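Local coordinates for Endoglucanase(Endo-1,4-beta-glucanase)protein (Pseudomonas stutzeri, PDB 6R2J) that probably hydrolyses beta-1,4-glycosidic bonds within cellulose chains, as a family 5 endoglucanase with a TIM-barrel fold, and is captured here with cellobiose bound, at residues F237-F249 against A315-A326. Sequence-based numbering, arbitrary orientation. Where two conformers were deposited one is given.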
ATOM      1  N   PHE A 237      15.421  -4.780   3.987  1.00 12.75           N
ATOM      2  CA  PHE A 237      14.619  -4.681   2.766  1.00 13.45           C
ATOM      3  C   PHE A 237      15.318  -3.814   1.725  1.00 13.83           C
ATOM      4  O   PHE A 237      15.481  -4.230   0.570  1.00 12.73           O
ATOM      5  CB  PHE A 237      13.233  -4.111   3.162  1.00 13.14           C
ATOM      6  CG  PHE A 237      12.305  -3.865   2.007  1.00 12.34           C
ATOM      7  CD1 PHE A 237      12.084  -4.839   1.046  1.00 12.79           C
ATOM      8  CD2 PHE A 237      11.646  -2.643   1.886  1.00 11.78           C
ATOM      9  CE1 PHE A 237      11.249  -4.581  -0.031  1.00 14.46           C
ATOM     10  CE2 PHE A 237      10.827  -2.378   0.809  1.00 13.97           C
ATOM     11  CZ  PHE A 237      10.621  -3.344  -0.143  1.00 14.83           C
ATOM     12  N   ILE A 238      15.747  -2.608   2.140  1.00 14.28           N
ATOM     13  CA  ILE A 238      16.532  -1.710   1.285  1.00 13.97           C
ATOM     14  C   ILE A 238      17.762  -2.435   0.745  1.00 12.80           C
ATOM     15  O   ILE A 238      18.083  -2.361  -0.446  1.00 13.10           O
ATOM     16  CB  ILE A 238      16.911  -0.436   2.072  1.00 15.85           C
ATOM     17  CG1 ILE A 238      15.635   0.267   2.563  1.00 17.10           C
ATOM     18  CG2 ILE A 238      17.878   0.432   1.256  1.00 17.00           C
ATOM     19  CD1 ILE A 238      14.469   0.225   1.640  1.00 18.09           C
ATOM     20  N   GLU A 239      18.461  -3.160   1.612  1.00 12.67           N
ATOM     21  CA  GLU A 239      19.681  -3.836   1.197  1.00 14.90           C
ATOM     22  C   GLU A 239      19.382  -4.933   0.193  1.00 14.47           C
ATOM     23  O   GLU A 239      20.122  -5.108  -0.781  1.00 15.06           O
ATOM     24  CB  GLU A 239      20.393  -4.419   2.419  1.00 17.79           C
ATOM     25  CG  GLU A 239      21.107  -3.342   3.241  1.00 21.43           C
ATOM     26  CD  GLU A 239      21.884  -3.901   4.379  1.00 24.58           C
ATOM     27  OE1 GLU A 239      21.963  -5.133   4.455  1.00 26.00           O
ATOM     28  OE2 GLU A 239      22.397  -3.122   5.202  1.00 26.18           O
ATOM     29  N   TRP A 240      18.292  -5.664   0.396  1.00 14.20           N
ATOM     30  CA  TRP A 240      17.851  -6.629  -0.607  1.00 13.45           C
ATOM     31  C   TRP A 240      17.478  -5.946  -1.915  1.00 14.14           C
ATOM     32  O   TRP A 240      17.828  -6.432  -2.997  1.00 13.94           O
ATOM     33  CB  TRP A 240      16.637  -7.384  -0.076  1.00 13.71           C
ATOM     34  CG  TRP A 240      16.159  -8.475  -0.928  1.00 13.71           C
ATOM     35  CD1 TRP A 240      16.523  -9.801  -0.865  1.00 13.77           C
ATOM     36  CD2 TRP A 240      15.184  -8.378  -1.968  1.00 13.09           C
ATOM     37  NE1 TRP A 240      15.849 -10.521  -1.820  1.00 12.74           N
ATOM     38  CE2 TRP A 240      15.021  -9.673  -2.512  1.00 13.14           C
ATOM     39  CE3 TRP A 240      14.443  -7.320  -2.510  1.00 12.56           C
ATOM     40  CZ2 TRP A 240      14.137  -9.937  -3.577  1.00 13.55           C
ATOM     41  CZ3 TRP A 240      13.549  -7.590  -3.568  1.00 12.15           C
ATOM     42  CH2 TRP A 240      13.413  -8.879  -4.087  1.00 13.17           C
ATOM     43  N   LEU A 241      16.749  -4.826  -1.841  1.00 13.02           N
ATOM     44  CA  LEU A 241      16.460  -4.051  -3.049  1.00 12.77           C
ATOM     45  C   LEU A 241      17.742  -3.618  -3.770  1.00 12.90           C
ATOM     46  O   LEU A 241      17.894  -3.835  -4.974  1.00 11.96           O
ATOM     47  CB  LEU A 241      15.616  -2.835  -2.690  1.00 11.51           C
ATOM     48  CG  LEU A 241      14.214  -3.203  -2.201  1.00 11.08           C
ATOM     49  CD1 LEU A 241      13.586  -1.972  -1.514  1.00 11.66           C
ATOM     50  CD2 LEU A 241      13.316  -3.689  -3.283  1.00  9.86           C
ATOM     51  N   GLN A 242      18.679  -3.005  -3.060  1.00 14.12           N
ATOM     52  CA  GLN A 242      19.899  -2.568  -3.726  1.00 16.64           C
ATOM     53  C   GLN A 242      20.628  -3.737  -4.368  1.00 16.66           C
ATOM     54  O   GLN A 242      21.119  -3.625  -5.500  1.00 18.50           O
ATOM     55  CB  GLN A 242      20.797  -1.835  -2.729  1.00 19.02           C
ATOM     56  CG  GLN A 242      20.157  -0.549  -2.176  1.00 19.46           C
ATOM     57  CD  GLN A 242      21.010   0.156  -1.141  1.00 18.83           C
ATOM     58  OE1 GLN A 242      21.264   1.368  -1.245  1.00 18.57           O
ATOM     59  NE2 GLN A 242      21.470  -0.600  -0.141  1.00 18.57           N
ATOM     60  N   LYS A 243      20.721  -4.868  -3.665  1.00 15.12           N
ATOM     61  CA  LYS A 243      21.487  -5.991  -4.197  0.53 15.31           C
ATOM     62  C   LYS A 243      20.837  -6.558  -5.452  1.00 15.63           C
ATOM     63  O   LYS A 243      21.531  -6.922  -6.408  1.00 15.55           O
ATOM     64  CB  LYS A 243      21.666  -7.068  -3.128  0.53 16.84           C
ATOM     65  CG  LYS A 243      22.619  -6.673  -1.997  0.53 17.54           C
ATOM     66  CD  LYS A 243      24.010  -7.269  -2.224  0.53 18.61           C
ATOM     67  CE  LYS A 243      25.098  -6.331  -1.719  0.53 19.89           C
ATOM     68  NZ  LYS A 243      26.464  -6.921  -1.827  0.53 20.15           N
ATOM     69  N   HIS A 244      19.511  -6.631  -5.478  1.00 16.75           N
ATOM     70  CA  HIS A 244      18.811  -7.140  -6.647  1.00 16.49           C
ATOM     71  C   HIS A 244      18.518  -6.084  -7.698  1.00 15.86           C
ATOM     72  O   HIS A 244      17.869  -6.406  -8.696  1.00 17.04           O
ATOM     73  CB  HIS A 244      17.511  -7.775  -6.216  1.00 17.75           C
ATOM     74  CG  HIS A 244      17.718  -9.036  -5.477  1.00 18.27           C
ATOM     75  ND1 HIS A 244      17.996  -9.063  -4.133  1.00 19.86           N
ATOM     76  CD2 HIS A 244      17.781 -10.311  -5.909  1.00 19.21           C
ATOM     77  CE1 HIS A 244      18.179 -10.314  -3.755  1.00 20.60           C
ATOM     78  NE2 HIS A 244      18.045 -11.091  -4.815  1.00 20.73           N
ATOM     79  N   GLY A 245      18.978  -4.852  -7.499  1.00 14.02           N
ATOM     80  CA  GLY A 245      18.747  -3.784  -8.452  1.00 14.52           C
ATOM     81  C   GLY A 245      17.294  -3.402  -8.643  1.00 14.81           C
ATOM     82  O   GLY A 245      16.888  -3.061  -9.762  1.00 15.91           O
ATOM     83  N   GLN A 246      16.514  -3.391  -7.573  1.00 13.79           N
ATOM     84  CA  GLN A 246      15.072  -3.208  -7.677  1.00 13.38           C
ATOM     85  C   GLN A 246      14.625  -2.005  -6.866  1.00 12.48           C
ATOM     86  O   GLN A 246      15.347  -1.527  -5.978  1.00 13.07           O
ATOM     87  CB  GLN A 246      14.333  -4.451  -7.165  1.00 15.89           C
ATOM     88  CG  GLN A 246      14.765  -5.733  -7.907  1.00 18.24           C
ATOM     89  CD  GLN A 246      14.449  -5.640  -9.410  1.00 20.23           C
ATOM     90  OE1 GLN A 246      15.131  -6.226 -10.253  1.00 23.15           O
ATOM     91  NE2 GLN A 246      13.399  -4.908  -9.737  1.00 19.71           N
ATOM     92  N   LYS A 247      13.407  -1.540  -7.185  1.00 12.07           N
ATOM     93  CA  LYS A 247      12.819  -0.349  -6.577  0.59 11.46           C
ATOM     94  C   LYS A 247      11.915  -0.748  -5.421  1.00 11.56           C
ATOM     95  O   LYS A 247      11.222  -1.754  -5.483  1.00 12.01           O
ATOM     96  CB  LYS A 247      11.996   0.476  -7.573  0.59 11.01           C
ATOM     97  CG  LYS A 247      12.758   0.971  -8.794  0.59 12.26           C
ATOM     98  CD  LYS A 247      11.786   1.292  -9.924  0.59 13.69           C
ATOM     99  CE  LYS A 247      11.056   0.044 -10.478  0.59 14.16           C
ATOM    100  NZ  LYS A 247      10.222   0.372 -11.665  0.59 14.86           N
ATOM    101  N   GLY A 248      11.901   0.079  -4.378  1.00 11.30           N
ATOM    102  CA  GLY A 248      11.084  -0.214  -3.213  1.00 11.34           C
ATOM    103  C   GLY A 248       9.986   0.766  -2.833  1.00 10.28           C
ATOM    104  O   GLY A 248       9.975   1.925  -3.249  1.00 10.71           O
ATOM    105  N   PHE A 249       9.097   0.307  -1.953  1.00 10.77           N
ATOM    106  CA  PHE A 249       7.948   1.064  -1.469  1.00  9.11           C
ATOM    107  C   PHE A 249       7.646   0.495  -0.082  1.00  8.71           C
ATOM    108  O   PHE A 249       7.479  -0.723   0.074  1.00  9.47           O
ATOM    109  CB  PHE A 249       6.779   0.945  -2.471  1.00  7.61           C
ATOM    110  CG  PHE A 249       5.486   1.573  -1.999  1.00  6.93           C
ATOM    111  CD1 PHE A 249       5.469   2.830  -1.386  1.00  8.14           C
ATOM    112  CD2 PHE A 249       4.300   0.898  -2.155  1.00  7.10           C
ATOM    113  CE1 PHE A 249       4.273   3.410  -0.946  1.00  6.99           C
ATOM    114  CE2 PHE A 249       3.097   1.456  -1.698  1.00  8.24           C
ATOM    115  CZ  PHE A 249       3.084   2.721  -1.101  1.00  8.06           C
ATOM    116  N   ALA A 315       9.891  17.123   1.681  1.00 14.07           N
ATOM    117  CA  ALA A 315      10.792  17.683   0.680  1.00 14.07           C
ATOM    118  C   ALA A 315      11.916  16.721   0.334  1.00 12.58           C
ATOM    119  O   ALA A 315      12.485  16.057   1.201  1.00 13.33           O
ATOM    120  CB  ALA A 315      11.425  18.968   1.216  1.00 15.65           C
ATOM    121  N   ASN A 316      12.248  16.668  -0.946  1.00 12.71           N
ATOM    122  CA  ASN A 316      13.427  15.951  -1.402  1.00 13.39           C
ATOM    123  C   ASN A 316      13.815  16.469  -2.781  1.00 15.19           C
ATOM    124  O   ASN A 316      13.137  17.315  -3.369  1.00 16.71           O
ATOM    125  CB  ASN A 316      13.178  14.437  -1.401  1.00 13.07           C
ATOM    126  CG  ASN A 316      12.166  14.016  -2.434  1.00 12.17           C
ATOM    127  OD1 ASN A 316      12.487  13.910  -3.612  1.00 13.17           O
ATOM    128  ND2 ASN A 316      10.935  13.793  -2.004  1.00 11.50           N
ATOM    129  N   ASP A 317      14.955  15.989  -3.266  1.00 17.28           N
ATOM    130  CA  ASP A 317      15.440  16.298  -4.605  1.00 18.82           C
ATOM    131  C   ASP A 317      15.701  15.014  -5.378  1.00 16.91           C
ATOM    132  O   ASP A 317      16.621  14.962  -6.202  1.00 17.29           O
ATOM    133  CB  ASP A 317      16.707  17.160  -4.553  1.00 21.05           C
ATOM    134  CG  ASP A 317      17.839  16.501  -3.745  1.00 24.23           C
ATOM    135  OD1 ASP A 317      17.726  15.278  -3.429  1.00 26.22           O
ATOM    136  OD2 ASP A 317      18.827  17.210  -3.412  1.00 24.54           O
ATOM    137  N   CYS A 318      14.914  13.967  -5.103  1.00 15.23           N
ATOM    138  CA  CYS A 318      15.021  12.704  -5.821  1.00 14.77           C
ATOM    139  C   CYS A 318      14.397  12.870  -7.207  1.00 15.03           C
ATOM    140  O   CYS A 318      13.361  13.537  -7.379  1.00 16.80           O
ATOM    141  CB  CYS A 318      14.194  11.649  -5.084  1.00 14.89           C
ATOM    142  SG  CYS A 318      14.721  11.341  -3.416  1.00 15.38           S
ATOM    143  N   THR A 319      15.002  12.222  -8.198  1.00 13.60           N
ATOM    144  CA  THR A 319      14.419  12.142  -9.529  1.00 14.19           C
ATOM    145  C   THR A 319      13.990  10.733  -9.929  1.00 14.81           C
ATOM    146  O   THR A 319      13.207  10.582 -10.873  1.00 16.69           O
ATOM    147  CB  THR A 319      15.388  12.721 -10.576  1.00 15.40           C
ATOM    148  OG1 THR A 319      16.731  12.300 -10.318  1.00 17.56           O
ATOM    149  CG2 THR A 319      15.363  14.234 -10.552  1.00 14.57           C
ATOM    150  N   ALA A 320      14.426   9.706  -9.207  1.00 15.06           N
ATOM    151  CA  ALA A 320      13.975   8.346  -9.463  1.00 13.14           C
ATOM    152  C   ALA A 320      13.653   7.637  -8.155  1.00 12.71           C
ATOM    153  O   ALA A 320      14.213   7.937  -7.096  1.00 14.37           O
ATOM    154  CB  ALA A 320      15.028   7.538 -10.244  1.00 13.60           C
ATOM    155  N   ILE A 321      12.721   6.683  -8.249  1.00 12.55           N
ATOM    156  CA  ILE A 321      12.414   5.805  -7.128  1.00 14.01           C
ATOM    157  C   ILE A 321      13.626   4.931  -6.853  1.00 14.36           C
ATOM    158  O   ILE A 321      14.220   4.361  -7.783  1.00 14.21           O
ATOM    159  CB  ILE A 321      11.136   4.987  -7.396  1.00 14.75           C
ATOM    160  CG1 ILE A 321       9.992   5.997  -7.598  1.00 16.97           C
ATOM    161  CG2 ILE A 321      10.895   4.009  -6.251  1.00 12.61           C
ATOM    162  CD1 ILE A 321       9.674   6.878  -6.350  1.00 18.94           C
ATOM    163  N   GLY A 322      14.042   4.885  -5.581  1.00 14.70           N
ATOM    164  CA  GLY A 322      15.150   4.059  -5.166  1.00 14.91           C
ATOM    165  C   GLY A 322      14.668   2.777  -4.528  1.00 13.31           C
ATOM    166  O   GLY A 322      13.508   2.383  -4.691  1.00 11.91           O
ATOM    167  N   PRO A 323      15.559   2.116  -3.745  1.00 15.76           N
ATOM    168  CA  PRO A 323      16.949   2.585  -3.501  1.00 17.98           C
ATOM    169  C   PRO A 323      17.918   2.473  -4.712  1.00 21.44           C
ATOM    170  O   PRO A 323      17.593   1.869  -5.750  1.00 20.62           O
ATOM    171  CB  PRO A 323      17.420   1.707  -2.323  1.00 15.36           C
ATOM    172  CG  PRO A 323      16.674   0.409  -2.559  1.00 15.96           C
ATOM    173  CD  PRO A 323      15.294   0.820  -3.089  1.00 15.23           C
ATOM    174  N   THR A 324      19.088   3.094  -4.550  1.00 25.04           N
ATOM    175  CA  THR A 324      20.092   3.077  -5.601  1.00 31.06           C
ATOM    176  C   THR A 324      20.818   1.737  -5.544  1.00 34.02           C
ATOM    177  O   THR A 324      21.436   1.430  -4.517  1.00 32.66           O
ATOM    178  CB  THR A 324      21.058   4.225  -5.388  1.00 33.88           C
ATOM    179  OG1 THR A 324      21.486   4.238  -4.021  1.00 36.23           O
ATOM    180  CG2 THR A 324      20.363   5.532  -5.699  1.00 33.62           C
ATOM    181  N   PRO A 325      20.712   0.896  -6.594  1.00 38.14           N
ATOM    182  CA  PRO A 325      21.458  -0.380  -6.594  1.00 40.10           C
ATOM    183  C   PRO A 325      22.939  -0.165  -6.298  1.00 41.22           C
ATOM    184  O   PRO A 325      23.442   0.941  -6.493  1.00 40.85           O
ATOM    185  CB  PRO A 325      21.223  -0.940  -8.012  1.00 40.78           C
ATOM    186  CG  PRO A 325      19.961  -0.267  -8.524  1.00 40.73           C
ATOM    187  CD  PRO A 325      19.920   1.090  -7.831  1.00 40.04           C
ATOM    188  N   ALA A 326      23.633  -1.197  -5.828  1.00 43.05           N
ATOM    189  CA  ALA A 326      25.072  -1.111  -5.633  1.00 45.18           C
ATOM    190  C   ALA A 326      25.754  -0.609  -6.899  1.00 46.15           C
ATOM    191  O   ALA A 326      26.311  -1.392  -7.665  1.00 46.41           O
ATOM    192  CB  ALA A 326      25.618  -2.479  -5.229  1.00 45.89           C
TER
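P323, the residue after a cis peptide bond, presses its ring against I238, L241 and Q242 on helix 229-244 and illustrates how a C-terminal tail can be fastened to the outside of a TIM barrel. Followed outward, CB, CG and CD each have a partner. P323 CB meets CG of Q242 at 3.5 Å and, more loosely, CG2 of I238; with CG1 of I238 beside the backbone N (chi1 -58°), CG2 is set anti to that N and turned to the proline. P323 CG sits only 3.4 Å from L241 CB, tighter than normal van der Waals contact, with the two side chains crossing at about a right angle. P323 CD, which closes the ring onto N, lies 3.6 Å from CD1 of L241. Q242 runs extended beyond CG, side by side with T324, its CG also near T324 O; an alanine here would probably uncover one flank of the P323 ring and leave a gap beside the T324 carbonyl. Farther along, CA of G245, in the Schellman motif that ends the helix, lies 3.7 Å from CG of P325. A backbone hydrogen bond, G248 N to G322 O (2.8 Å), joins the segments. N276 of helix 260-276 also touches P323, and the disulfide C318–C277 tethers the tail upstream. The chemistry is thus mainly apolar proline packing with a backbone hydrogen bond beside it, joining the tail to helix 229-244 and the start of strand 248-252, with the I238 side chain about 13 Å from a bound glucose unit.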